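Local coordinates for GGDEF family protein (Vibrio cholerae, PDB 5GZS) that binds arginine in its periplasmic portion, which carries two solute-binding modules, and probably makes cyclic di-GMP through its GGDEF domain, at residues A[5-9]-A[51-55]; A[86-90]-A[154-158]; A[70-74]-A[183-187]. One frame throughout, in Å; residues are numbered along the deposited sequence.

How the contacts relate
All three contacts belong to the first solute-binding module, and each keeps some distance from the bound arginine. In contact 1 the side chain of Ala55 is about 8 Å from the bound arginine. In contact 3 the side chain of Pro73 is about 10 Å from the arginine, and in contact 2 the side chain of Leu157 is about 11 Å from it. Contacts 1 and 3 are neighbours, with centres 16 Å apart and nearest atoms about 7 Å apart. They share helix 176-186, which packs on Phe54 and then supplies Glu183 and Ala186 to contact 3. Contact 2 lies farther off, its centre 32 Å from contact 1 and 29 Å from contact 3. In sequence it falls between the two segments of contact 3.

Contact 1: A[5-9]-A[51-55]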
loop_
_atom_site.group_PDB
_atom_site.type_symbol
_atom_site.label_atom_id
_atom_site.label_comp_id
_atom_site.label_asym_id
_atom_site.label_seq_id
_atom_site.Cartn_x
_atom_site.Cartn_y
_atom_site.Cartn_z
ATOM N N THR A 5 -11.971 40.530 -31.201
ATOM C CA THR A 5 -11.151 40.235 -30.033
ATOM C C THR A 5 -11.683 39.021 -29.279
ATOM O O THR A 5 -12.872 38.940 -28.973
ATOM C CB THR A 5 -11.086 41.437 -29.071
ATOM O OG1 THR A 5 -10.580 42.582 -29.767
ATOM C CG2 THR A 5 -10.179 41.125 -27.891
ATOM N N TYR A 6 -10.793 38.079 -28.981
ATOM C CA TYR A 6 -11.172 36.865 -28.261
ATOM C C TYR A 6 -10.935 37.025 -26.773
ATOM O O TYR A 6 -9.812 37.295 -26.343
ATOM C CB TYR A 6 -10.399 35.652 -28.780
ATOM C CG TYR A 6 -10.625 35.380 -30.240
ATOM C CD1 TYR A 6 -11.661 34.564 -30.654
ATOM C CD2 TYR A 6 -9.806 35.954 -31.213
ATOM C CE1 TYR A 6 -11.879 34.314 -32.003
ATOM C CE2 TYR A 6 -10.018 35.712 -32.564
ATOM C CZ TYR A 6 -11.052 34.888 -32.951
ATOM O OH TYR A 6 -11.271 34.637 -34.286
ATOM N N LYS A 7 -11.999 36.856 -25.989
ATOM C CA LYS A 7 -11.918 37.006 -24.549
ATOM C C LYS A 7 -11.578 35.677 -23.902
ATOM O O LYS A 7 -12.362 34.727 -23.966
ATOM C CB LYS A 7 -13.233 37.530 -24.001
ATOM C CG LYS A 7 -13.740 38.767 -24.689
ATOM C CD LYS A 7 -13.076 40.038 -24.202
ATOM C CE LYS A 7 -13.801 41.241 -24.818
ATOM N NZ LYS A 7 -13.376 42.555 -24.268
ATOM N N VAL A 8 -10.404 35.586 -23.293
ATOM C CA VAL A 8 -10.060 34.350 -22.602
ATOM C C VAL A 8 -9.967 34.592 -21.093
ATOM O O VAL A 8 -9.395 35.587 -20.623
ATOM C CB VAL A 8 -8.765 33.728 -23.164
ATOM C CG1 VAL A 8 -8.292 34.512 -24.395
ATOM C CG2 VAL A 8 -7.684 33.615 -22.104
ATOM N N ALA A 9 -10.592 33.680 -20.352
ATOM C CA ALA A 9 -10.813 33.823 -18.919
ATOM C C ALA A 9 -9.585 33.488 -18.102
ATOM O O ALA A 9 -8.831 32.576 -18.460
ATOM C CB ALA A 9 -11.979 32.932 -18.482
ATOM N N ASN A 51 -19.940 35.235 -22.397
ATOM C CA ASN A 51 -19.249 36.478 -22.051
ATOM C C ASN A 51 -17.749 36.343 -22.168
ATOM O O ASN A 51 -17.012 37.302 -21.945
ATOM C CB ASN A 51 -19.610 36.937 -20.644
ATOM C CG ASN A 51 -20.811 37.838 -20.636
ATOM O OD1 ASN A 51 -21.934 37.368 -20.770
ATOM N ND2 ASN A 51 -20.585 39.146 -20.510
ATOM N N ALA A 52 -17.311 35.136 -22.507
ATOM C CA ALA A 52 -15.897 34.833 -22.700
ATOM C C ALA A 52 -15.760 33.762 -23.786
ATOM O O ALA A 52 -16.588 32.844 -23.865
ATOM C CB ALA A 52 -15.272 34.378 -21.397
ATOM N N ASP A 53 -14.743 33.897 -24.634
ATOM C CA ASP A 53 -14.616 33.060 -25.826
ATOM C C ASP A 53 -13.844 31.777 -25.549
ATOM O O ASP A 53 -14.094 30.735 -26.166
ATOM C CB ASP A 53 -13.929 33.840 -26.959
ATOM C CG ASP A 53 -14.808 34.936 -27.538
ATOM O OD1 ASP A 53 -15.833 34.606 -28.173
ATOM O OD2 ASP A 53 -14.471 36.125 -27.380
ATOM N N PHE A 54 -12.886 31.863 -24.634
ATOM C CA PHE A 54 -12.033 30.729 -24.318
ATOM C C PHE A 54 -11.713 30.666 -22.842
ATOM O O PHE A 54 -11.594 31.686 -22.168
ATOM C CB PHE A 54 -10.708 30.806 -25.073
ATOM C CG PHE A 54 -10.803 30.509 -26.531
ATOM C CD1 PHE A 54 -10.916 29.204 -26.979
ATOM C CD2 PHE A 54 -10.718 31.535 -27.463
ATOM C CE1 PHE A 54 -10.976 28.931 -28.327
ATOM C CE2 PHE A 54 -10.775 31.267 -28.810
ATOM C CZ PHE A 54 -10.904 29.967 -29.244
ATOM N N ALA A 55 -11.520 29.454 -22.354
ATOM C CA ALA A 55 -10.941 29.271 -21.042
ATOM C C ALA A 55 -10.097 27.993 -21.046
ATOM O O ALA A 55 -10.398 27.034 -21.778
ATOM C CB ALA A 55 -12.027 29.216 -19.983
#
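Segments 5-9 and 51-55 meet at a single parallel beta bridge between Val8 and Phe54, with CA atoms 4.5 Å apart. The end-to-end directions differ by 65°, so the chains run together only near the bridge. Phe54 N donates to Lys7 O at 3.0 Å, and Ala9 N donates to Phe54 O at 2.9 Å. Lys7 O is bifurcated, since Asp53 N also donates to it at 2.6 Å. Val8 CA adds a CA-H...O contact to Phe54 O at 3.1 Å.

The Asp53 side chain points toward strand 6-9 and extends the pairing. Its OD2 accepts Lys7 N at 2.9 Å, almost linearly, and its OD1 bonds to His175. The end of Lys7 leads away to a salt bridge with Glu33. Apolar contacts join Tyr6 CD1 to Phe54 CE2 at 3.9 Å, Val8 CB to Phe54 CB at 4.0 Å, and Ala9 CB to Ala55 CB at 4.0 Å.

Strand 6-10 also pairs in parallel with strand 32-36, as expected for the beta-alpha-beta core of a periplasmic binding protein lobe. Helix 176-186 packs on Tyr6 and Phe54, while Ile43 of helix 40-49 touches Ala9 and Ala55.

Contact 2: A[86-90]-A[154-158]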
loop_
_atom_site.group_PDB
_atom_site.type_symbol
_atom_site.label_atom_id
_atom_site.label_comp_id
_atom_site.label_asym_id
_atom_site.label_seq_id
_atom_site.Cartn_x
_atom_site.Cartn_y
_atom_site.Cartn_z
ATOM N N GLY A 86 2.180 22.631 6.014
ATOM C CA GLY A 86 2.448 21.668 4.961
ATOM C C GLY A 86 1.980 20.266 5.306
ATOM O O GLY A 86 2.770 19.322 5.367
ATOM N N LEU A 87 0.680 20.120 5.521
ATOM C CA LEU A 87 0.135 18.836 5.918
ATOM C C LEU A 87 -0.009 17.904 4.722
ATOM O O LEU A 87 0.309 18.271 3.593
ATOM C CB LEU A 87 -1.205 19.045 6.605
ATOM C CG LEU A 87 -1.067 19.953 7.828
ATOM C CD1 LEU A 87 -2.417 20.498 8.270
ATOM C CD2 LEU A 87 -0.420 19.158 8.940
ATOM N N ARG A 88 -0.477 16.690 4.970
ATOM C CA ARG A 88 -0.864 15.833 3.866
ATOM C C ARG A 88 -2.376 15.613 3.913
ATOM O O ARG A 88 -3.009 15.833 4.949
ATOM C CB ARG A 88 -0.108 14.511 3.918
ATOM C CG ARG A 88 1.315 14.596 3.398
ATOM C CD ARG A 88 1.875 13.205 3.140
ATOM N NE ARG A 88 1.250 12.216 4.017
ATOM C CZ ARG A 88 1.673 10.965 4.162
ATOM N NH1 ARG A 88 2.744 10.538 3.499
ATOM N NH2 ARG A 88 1.028 10.143 4.982
ATOM N N LEU A 89 -2.951 15.224 2.780
ATOM C CA LEU A 89 -4.352 14.813 2.728
ATOM C C LEU A 89 -4.740 13.889 3.885
ATOM O O LEU A 89 -5.655 14.199 4.640
ATOM C CB LEU A 89 -4.649 14.122 1.404
ATOM C CG LEU A 89 -4.499 15.025 0.195
ATOM C CD1 LEU A 89 -4.454 14.198 -1.058
ATOM C CD2 LEU A 89 -5.679 15.960 0.161
ATOM N N PRO A 90 -4.031 12.765 4.066
ATOM C CA PRO A 90 -4.546 11.906 5.137
ATOM C C PRO A 90 -4.344 12.474 6.543
ATOM O O PRO A 90 -4.353 11.711 7.497
ATOM C CB PRO A 90 -3.737 10.618 4.959
ATOM C CG PRO A 90 -2.431 11.085 4.394
ATOM C CD PRO A 90 -2.777 12.236 3.488
ATOM N N VAL A 154 2.738 24.254 0.518
ATOM C CA VAL A 154 2.030 23.374 -0.394
ATOM C C VAL A 154 2.589 21.971 -0.348
ATOM O O VAL A 154 3.739 21.755 0.044
ATOM C CB VAL A 154 2.077 23.890 -1.855
ATOM C CG1 VAL A 154 1.303 25.105 -1.954
ATOM C CG2 VAL A 154 3.463 24.175 -2.281
ATOM N N GLN A 155 1.730 21.026 -0.709
ATOM C CA GLN A 155 2.136 19.692 -1.111
ATOM C C GLN A 155 1.556 19.473 -2.535
ATOM O O GLN A 155 0.330 19.544 -2.735
ATOM C CB GLN A 155 1.643 18.654 -0.103
ATOM C CG GLN A 155 1.756 17.190 -0.537
ATOM C CD GLN A 155 0.757 16.277 0.212
ATOM O OE1 GLN A 155 0.056 16.716 1.132
ATOM N NE2 GLN A 155 0.675 15.016 -0.201
ATOM N N LEU A 156 2.433 19.274 -3.522
ATOM C CA LEU A 156 2.005 18.964 -4.887
ATOM C C LEU A 156 1.249 17.661 -4.883
ATOM O O LEU A 156 1.783 16.639 -4.464
ATOM C CB LEU A 156 3.189 18.867 -5.843
ATOM C CG LEU A 156 2.792 18.729 -7.321
ATOM C CD1 LEU A 156 1.881 19.884 -7.692
ATOM C CD2 LEU A 156 4.007 18.676 -8.267
ATOM N N LEU A 157 0.003 17.696 -5.331
ATOM C CA LEU A 157 -0.824 16.512 -5.270
ATOM C C LEU A 157 -0.741 15.667 -6.530
ATOM O O LEU A 157 -1.297 14.590 -6.549
ATOM C CB LEU A 157 -2.291 16.892 -5.002
ATOM C CG LEU A 157 -2.579 17.575 -3.648
ATOM C CD1 LEU A 157 -4.050 17.577 -3.368
ATOM C CD2 LEU A 157 -1.817 16.924 -2.475
ATOM N N ASN A 158 -0.054 16.128 -7.578
ATOM C CA ASN A 158 -0.155 15.468 -8.901
ATOM C C ASN A 158 0.502 14.101 -8.940
ATOM O O ASN A 158 0.121 13.242 -9.719
ATOM C CB ASN A 158 0.447 16.342 -10.009
ATOM C CG ASN A 158 -0.404 17.561 -10.309
ATOM O OD1 ASN A 158 -0.249 18.608 -9.669
ATOM N ND2 ASN A 158 -1.300 17.439 -11.280
#
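Gly86 opens the loop segment with phi 85° and psi 61°. A CB here would be jammed against the carbonyl oxygen of the preceding residue, so the backbone itself calls for glycine. Its own carbonyl oxygen receives a weak hydrogen bond from Lys435, at the end of helix 421-435.

Leu87 points its side chain away from segment 154-158, and its N is hydrogen-bonded to Ser83 OG. It meets the other segment through its backbone: Leu87 O is 3.9 Å from CD of Gln155. Gln155 is the side chain that reaches across. Its CB points toward the loop, and with chi1 and chi2 both t it is stretched out to the backbone there.

Segment 154-158 starts on strand 153-156, an outermost strand of the antiparallel sheet 137-140, 79-83, 153-156. Backbone hydrogen bonds tie Gln155 to Leu81 and Leu157 to Thr79. The contact thus lays the loop between strands 79-83 and 94-98 over one face of the sheet, at its outermost strand 153-156, within a module of the family 3 solute-binding type.

Arg88 is extended and sits over the same carboxamide. Its CA is 4.0 Å and its CG 3.6 Å from Gln155 CD. Arg88 N is held by Glu91 OE1.

At Leu89 the chain turns into a 3-10 conformation, and contact becomes apolar. The CA atoms of Leu89 and Leu157 are 8.9 Å apart, but both side chains are in the mt rotamer and their ends approach each other. Leu89 CD1 reaches Leu157 CD2 at 4.0 Å. Tyr111 and Leu161 also pack on Leu89.

Contact 3: A[70-74]-A[183-187]; sequences FSRPT and EKYAH
Segment 70-74 is extended from Phe70 to Pro73; Thr74 departs from this, with phi -115° and psi -18°. Glu183 to Ala186 form a helical turn near the C-terminal end of helix 176-186. Two CA pairs set the register: Ser71 to Glu183 at 6.3 Å, and Thr74 to Ala186 at 6.2 Å.

Two hydrogen bonds cross between side chain and backbone. Glu183, with chi1 and chi2 t, accepts Arg72 N on OE2 at 2.7 Å, nearly linearly. His187, with chi1 m, donates from NE2 to Pro73 O at 2.8 Å. Ser71, chi1 p, turns its OG back onto Arg72 O at 2.7 Å.

The helix end thus packs on strand 69-75, an outermost strand of the antiparallel sheet 55-58, 166-170, 69-75.

The charges of Arg72 NH1 and Glu183 OE1 stay 4.5 Å apart, beyond a salt bridge. Apolar packing brings Thr74 CG2 to 4.2 Å from Ala186 CB. Pro354 and Ile357 of the second subunit pack on Pro73 and Arg72.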
loop_
_atom_site.group_PDB
_atom_site.type_symbol
_atom_site.label_atom_id
_atom_site.label_comp_id
_atom_site.label_asym_id
_atom_site.label_seq_id
_atom_site.Cartn_x
_atom_site.Cartn_y
_atom_site.Cartn_z
ATOM N N PHE A 70 -15.703 21.256 -25.702
ATOM C CA PHE A 70 -14.331 21.011 -25.252
ATOM C C PHE A 70 -13.373 20.751 -26.398
ATOM O O PHE A 70 -13.743 20.130 -27.406
ATOM C CB PHE A 70 -14.274 19.802 -24.303
ATOM C CG PHE A 70 -14.772 20.088 -22.917
ATOM C CD1 PHE A 70 -16.128 20.152 -22.656
ATOM C CD2 PHE A 70 -13.881 20.287 -21.872
ATOM C CE1 PHE A 70 -16.582 20.424 -21.386
ATOM C CE2 PHE A 70 -14.331 20.571 -20.608
ATOM C CZ PHE A 70 -15.680 20.629 -20.359
ATOM N N SER A 71 -12.141 21.216 -26.234
ATOM C CA SER A 71 -11.034 20.668 -26.990
ATOM C C SER A 71 -10.588 19.414 -26.275
ATOM O O SER A 71 -11.001 19.150 -25.143
ATOM C CB SER A 71 -9.855 21.636 -27.075
ATOM O OG SER A 71 -8.988 21.420 -25.964
ATOM N N ARG A 72 -9.720 18.659 -26.931
ATOM C CA ARG A 72 -9.083 17.526 -26.303
ATOM C C ARG A 72 -8.040 18.054 -25.316
ATOM O O ARG A 72 -7.614 19.199 -25.432
ATOM C CB ARG A 72 -8.487 16.623 -27.375
ATOM C CG ARG A 72 -9.543 16.223 -28.401
ATOM C CD ARG A 72 -9.131 15.047 -29.252
ATOM N NE ARG A 72 -10.161 14.026 -29.231
ATOM C CZ ARG A 72 -11.237 14.049 -30.001
ATOM N NH1 ARG A 72 -11.406 15.042 -30.866
ATOM N NH2 ARG A 72 -12.139 13.078 -29.907
ATOM N N PRO A 73 -7.681 17.253 -24.300
ATOM C CA PRO A 73 -6.804 17.776 -23.249
ATOM C C PRO A 73 -5.505 18.321 -23.821
ATOM O O PRO A 73 -4.973 17.725 -24.751
ATOM C CB PRO A 73 -6.565 16.560 -22.342
ATOM C CG PRO A 73 -7.170 15.397 -23.043
ATOM C CD PRO A 73 -8.225 15.936 -23.943
ATOM N N THR A 74 -5.023 19.445 -23.295
ATOM C CA THR A 74 -3.910 20.148 -23.919
ATOM C C THR A 74 -2.713 20.141 -23.008
ATOM O O THR A 74 -1.596 20.380 -23.467
ATOM C CB THR A 74 -4.263 21.632 -24.293
ATOM O OG1 THR A 74 -4.749 22.343 -23.142
ATOM C CG2 THR A 74 -5.345 21.675 -25.366
ATOM N N GLU A 183 -6.066 23.470 -30.720
ATOM C CA GLU A 183 -5.789 22.131 -30.236
ATOM C C GLU A 183 -4.566 21.532 -30.914
ATOM O O GLU A 183 -3.643 21.076 -30.236
ATOM C CB GLU A 183 -6.988 21.215 -30.453
ATOM C CG GLU A 183 -6.809 19.876 -29.774
ATOM C CD GLU A 183 -8.021 18.971 -29.914
ATOM O OE1 GLU A 183 -7.875 17.871 -30.484
ATOM O OE2 GLU A 183 -9.113 19.350 -29.444
ATOM N N LYS A 184 -4.544 21.560 -32.242
ATOM C CA LYS A 184 -3.463 20.916 -32.984
ATOM C C LYS A 184 -2.112 21.592 -32.749
ATOM O O LYS A 184 -1.057 20.941 -32.762
ATOM C CB LYS A 184 -3.789 20.895 -34.474
ATOM C CG LYS A 184 -2.744 20.166 -35.344
ATOM C CD LYS A 184 -3.170 20.113 -36.833
ATOM C CE LYS A 184 -2.052 19.611 -37.764
ATOM N NZ LYS A 184 -1.647 18.184 -37.540
ATOM N N TYR A 185 -2.144 22.902 -32.521
ATOM C CA TYR A 185 -0.918 23.657 -32.296
ATOM C C TYR A 185 -0.339 23.330 -30.919
ATOM O O TYR A 185 0.891 23.237 -30.748
ATOM C CB TYR A 185 -1.195 25.160 -32.429
ATOM C CG TYR A 185 -0.067 26.049 -31.967
ATOM C CD1 TYR A 185 1.123 26.146 -32.697
ATOM C CD2 TYR A 185 -0.189 26.800 -30.811
ATOM C CE1 TYR A 185 2.149 26.948 -32.273
ATOM C CE2 TYR A 185 0.840 27.618 -30.387
ATOM C CZ TYR A 185 1.993 27.694 -31.123
ATOM O OH TYR A 185 3.006 28.501 -30.680
ATOM N N ALA A 186 -1.242 23.151 -29.948
ATOM C CA ALA A 186 -0.870 22.941 -28.549
ATOM C C ALA A 186 -0.175 21.608 -28.361
ATOM O O ALA A 186 0.642 21.443 -27.455
ATOM C CB ALA A 186 -2.086 23.005 -27.674
ATOM N N HIS A 187 -0.517 20.654 -29.224
ATOM C CA HIS A 187 0.023 19.308 -29.124
ATOM C C HIS A 187 1.362 19.196 -29.816
ATOM O O HIS A 187 2.016 18.144 -29.749
ATOM C CB HIS A 187 -0.951 18.305 -29.709
ATOM C CG HIS A 187 -2.071 17.956 -28.779
ATOM N ND1 HIS A 187 -3.362 17.728 -29.210
ATOM C CD2 HIS A 187 -2.090 17.801 -27.433
ATOM C CE1 HIS A 187 -4.127 17.444 -28.170
ATOM N NE2 HIS A 187 -3.378 17.477 -27.081
#